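Local structure of sugar-binding transcriptional regulator, LacI family (3CS3) at residues A[223-229]-A[260-266]. The protein probably regulates transcription as a LacI-family DNA-binding repressor, its sugar-binding-like domain having the fold of periplasmic binding proteins. Numbering follows the deposited sequence.
Sequences PRLATIA and RFIEGES
The hydroxyl of S266 has two backbone partners: A226 N donates to S266 OG at 3.0 Å, and the same OG bonds I209 O of strand 207-210. Residues 227-229 and 260-262 pair antiparallel at the edge of the mixed sheet in this periplasmic-binding-protein-like fold, where 227-229 is an edge strand within this chain, beside 255-262. The first torsion of S266 (chi1 73°) sets OG between its own backbone N and carbonyl carbon, within bonding distance of A226 N, while S266 N closes a second link to R224 O at 3.2 Å, the donor tilted 27° from the carbonyl plane. T227 and I262 exchange two backbone bonds, and so do A229 and R260, of which A229 N to R260 O is the shorter at 2.7 Å. Between these pairs, I228 and F261 form the non-hydrogen-bonded pair, their side chains on one face and crossing at about a right angle: I228 CD1 lies 4.0 Å from F261 CD1, at the ring edge and near its plane. A226 CB reaches the same ring obliquely, and Q112 of helix 102-115 also touches it. On the other face of the sheet, A229 CB packs 3.6 Å from I262 CD1 and lies over one face of the R260 guanidinium. T227 OG1 is held by D186 and the backbone N of N214. Past the strands, R224 O, already bonded to S266 N, also receives a CA-H...O contact from G264 CA at 3.3 Å. The R224 side chain, bent at chi2 and chi3, bonds N214 OD1 through NH2, and I262 CG2 approaches its guanidinium obliquely, 3.7 Å from NH1.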
ATOM      1  N   PRO A 223      17.056 -13.637   3.844  1.00 53.35           N
ATOM      2  CA  PRO A 223      16.663 -14.564   2.774  1.00 47.24           C
ATOM      3  C   PRO A 223      15.154 -14.538   2.498  1.00 45.90           C
ATOM      4  O   PRO A 223      14.419 -13.883   3.237  1.00 45.26           O
ATOM      5  CB  PRO A 223      17.068 -15.915   3.344  1.00 47.28           C
ATOM      6  CG  PRO A 223      16.868 -15.770   4.814  1.00 52.40           C
ATOM      7  CD  PRO A 223      17.186 -14.332   5.141  1.00 50.06           C
ATOM      8  N   ARG A 224      14.714 -15.231   1.443  1.00 42.04           N
ATOM      9  CA  ARG A 224      13.306 -15.222   1.007  1.00 42.67           C
ATOM     10  C   ARG A 224      12.372 -15.728   2.105  1.00 43.29           C
ATOM     11  O   ARG A 224      12.584 -16.799   2.685  1.00 46.70           O
ATOM     12  CB  ARG A 224      13.139 -16.003  -0.317  1.00 41.37           C
ATOM     13  CG  ARG A 224      11.858 -16.825  -0.484  1.00 52.32           C
ATOM     14  CD  ARG A 224      10.858 -16.261  -1.476  1.00 58.67           C
ATOM     15  NE  ARG A 224       9.691 -15.663  -0.824  1.00 69.42           N
ATOM     16  CZ  ARG A 224       8.469 -15.604  -1.357  1.00 65.63           C
ATOM     17  NH1 ARG A 224       8.222 -16.117  -2.556  1.00 56.28           N
ATOM     18  NH2 ARG A 224       7.485 -15.023  -0.687  1.00 62.63           N
ATOM     19  N   LEU A 225      11.361 -14.921   2.409  1.00 48.25           N
ATOM     20  CA  LEU A 225      10.414 -15.232   3.471  1.00 43.63           C
ATOM     21  C   LEU A 225       9.468 -16.352   3.053  1.00 41.76           C
ATOM     22  O   LEU A 225       8.638 -16.174   2.154  1.00 44.15           O
ATOM     23  CB  LEU A 225       9.634 -13.981   3.889  1.00 39.46           C
ATOM     24  CG  LEU A 225       8.484 -14.140   4.896  1.00 43.35           C
ATOM     25  CD1 LEU A 225       8.966 -14.664   6.244  1.00 34.05           C
ATOM     26  CD2 LEU A 225       7.766 -12.819   5.070  1.00 36.49           C
ATOM     27  N   ALA A 226       9.629 -17.508   3.700  1.00 40.89           N
ATOM     28  CA  ALA A 226       8.710 -18.642   3.564  1.00 34.33           C
ATOM     29  C   ALA A 226       7.333 -18.207   4.054  1.00 34.65           C
ATOM     30  O   ALA A 226       7.215 -17.507   5.069  1.00 32.20           O
ATOM     31  CB  ALA A 226       9.213 -19.830   4.365  1.00 38.67           C
ATOM     32  N   THR A 227       6.295 -18.596   3.323  1.00 26.00           N
ATOM     33  CA  THR A 227       4.992 -17.961   3.500  1.00 31.65           C
ATOM     34  C   THR A 227       3.850 -18.799   2.956  1.00 33.33           C
ATOM     35  O   THR A 227       4.067 -19.798   2.271  1.00 39.58           O
ATOM     36  CB  THR A 227       4.964 -16.548   2.824  1.00 36.37           C
ATOM     37  OG1 THR A 227       3.750 -15.868   3.162  1.00 35.00           O
ATOM     38  CG2 THR A 227       5.095 -16.663   1.297  1.00 22.79           C
ATOM     39  N   ILE A 228       2.631 -18.374   3.275  1.00 40.21           N
ATOM     40  CA  ILE A 228       1.418 -18.993   2.754  1.00 34.73           C
ATOM     41  C   ILE A 228       0.804 -18.072   1.698  1.00 34.21           C
ATOM     42  O   ILE A 228       0.471 -16.922   1.973  1.00 35.76           O
ATOM     43  CB  ILE A 228       0.402 -19.285   3.876  1.00 34.56           C
ATOM     44  CG1 ILE A 228       1.036 -20.121   5.012  1.00 32.15           C
ATOM     45  CG2 ILE A 228      -0.836 -19.944   3.308  1.00 26.91           C
ATOM     46  CD1 ILE A 228       1.413 -21.562   4.638  1.00 32.49           C
ATOM     47  N   ALA A 229       0.675 -18.598   0.488  1.00 36.15           N
ATOM     48  CA  ALA A 229       0.242 -17.830  -0.663  1.00 32.35           C
ATOM     49  C   ALA A 229      -1.169 -18.171  -1.068  1.00 35.60           C
ATOM     50  O   ALA A 229      -1.618 -19.296  -0.896  1.00 39.10           O
ATOM     51  CB  ALA A 229       1.166 -18.077  -1.824  1.00 34.81           C
ATOM     52  N   ARG A 260      -1.541 -22.181  -0.436  1.00 35.80           N
ATOM     53  CA  ARG A 260      -0.410 -23.088  -0.597  1.00 41.03           C
ATOM     54  C   ARG A 260       0.815 -22.533   0.126  1.00 42.97           C
ATOM     55  O   ARG A 260       0.969 -21.315   0.256  1.00 41.61           O
ATOM     56  CB  ARG A 260      -0.105 -23.341  -2.080  1.00 41.77           C
ATOM     57  CG  ARG A 260       0.560 -22.192  -2.826  1.00 51.58           C
ATOM     58  CD  ARG A 260       0.473 -22.369  -4.340  1.00 57.43           C
ATOM     59  NE  ARG A 260       1.541 -21.647  -5.038  1.00 70.98           N
ATOM     60  CZ  ARG A 260       1.485 -20.368  -5.410  1.00 73.79           C
ATOM     61  NH1 ARG A 260       0.406 -19.632  -5.163  1.00 71.12           N
ATOM     62  NH2 ARG A 260       2.521 -19.820  -6.038  1.00 67.83           N
ATOM     63  N   PHE A 261       1.670 -23.429   0.615  1.00 40.33           N
ATOM     64  CA  PHE A 261       2.933 -23.034   1.229  1.00 34.06           C
ATOM     65  C   PHE A 261       3.980 -22.754   0.149  1.00 39.24           C
ATOM     66  O   PHE A 261       4.096 -23.498  -0.825  1.00 42.08           O
ATOM     67  CB  PHE A 261       3.423 -24.108   2.224  1.00 33.88           C
ATOM     68  CG  PHE A 261       4.824 -23.870   2.746  1.00 26.80           C
ATOM     69  CD1 PHE A 261       5.087 -22.827   3.627  1.00 21.81           C
ATOM     70  CD2 PHE A 261       5.877 -24.692   2.354  1.00 30.03           C
ATOM     71  CE1 PHE A 261       6.375 -22.598   4.109  1.00 28.66           C
ATOM     72  CE2 PHE A 261       7.169 -24.473   2.830  1.00 34.61           C
ATOM     73  CZ  PHE A 261       7.420 -23.417   3.708  1.00 24.34           C
ATOM     74  N   ILE A 262       4.727 -21.668   0.322  1.00 39.77           N
ATOM     75  CA  ILE A 262       5.816 -21.326  -0.584  1.00 42.47           C
ATOM     76  C   ILE A 262       7.105 -21.315   0.217  1.00 46.62           C
ATOM     77  O   ILE A 262       7.252 -20.523   1.157  1.00 47.63           O
ATOM     78  CB  ILE A 262       5.602 -19.945  -1.277  1.00 46.57           C
ATOM     79  CG1 ILE A 262       4.406 -20.002  -2.234  1.00 35.58           C
ATOM     80  CG2 ILE A 262       6.887 -19.481  -2.001  1.00 36.41           C
ATOM     81  CD1 ILE A 262       4.386 -18.889  -3.261  1.00 54.98           C
ATOM     82  N   GLU A 263       8.028 -22.198  -0.158  1.00 47.37           N
ATOM     83  CA  GLU A 263       9.262 -22.383   0.599  1.00 54.55           C
ATOM     84  C   GLU A 263      10.223 -21.214   0.460  1.00 49.25           C
ATOM     85  O   GLU A 263      10.270 -20.538  -0.568  1.00 52.68           O
ATOM     86  CB  GLU A 263       9.940 -23.720   0.266  1.00 56.11           C
ATOM     87  CG  GLU A 263      10.202 -23.980  -1.214  1.00 74.99           C
ATOM     88  CD  GLU A 263      10.816 -25.352  -1.473  1.00 74.25           C
ATOM     89  OE1 GLU A 263      10.562 -25.920  -2.557  1.00 86.71           O
ATOM     90  OE2 GLU A 263      11.549 -25.864  -0.597  1.00 82.52           O
ATOM     91  N   GLY A 264      10.966 -20.970   1.530  1.00 46.54           N
ATOM     92  CA  GLY A 264      11.923 -19.885   1.571  1.00 47.08           C
ATOM     93  C   GLY A 264      13.045 -20.194   2.532  1.00 49.99           C
ATOM     94  O   GLY A 264      12.848 -20.902   3.524  1.00 53.52           O
ATOM     95  N   GLU A 265      14.214 -19.623   2.251  1.00 51.65           N
ATOM     96  CA  GLU A 265      15.413 -19.886   3.047  0.50 53.12           C
ATOM     97  C   GLU A 265      15.366 -19.278   4.454  1.00 51.87           C
ATOM     98  O   GLU A 265      16.304 -19.444   5.244  1.00 54.22           O
ATOM     99  CB  GLU A 265      16.674 -19.444   2.291  0.50 55.08           C
ATOM    100  CG  GLU A 265      17.329 -20.547   1.470  0.50 59.39           C
ATOM    101  CD  GLU A 265      18.307 -21.377   2.280  0.50 65.55           C
ATOM    102  OE1 GLU A 265      18.114 -22.608   2.371  0.50 68.37           O
ATOM    103  OE2 GLU A 265      19.270 -20.799   2.831  0.50 67.42           O
ATOM    104  N   SER A 266      14.263 -18.599   4.780  1.00 47.28           N
ATOM    105  CA  SER A 266      14.017 -18.109   6.146  1.00 41.58           C
ATOM    106  C   SER A 266      13.591 -19.257   7.060  1.00 41.51           C
ATOM    107  O   SER A 266      13.688 -19.161   8.281  1.00 39.06           O
ATOM    108  CB  SER A 266      12.944 -17.024   6.166  1.00 36.48           C
ATOM    109  OG  SER A 266      11.650 -17.563   5.948  1.00 40.29           O
TER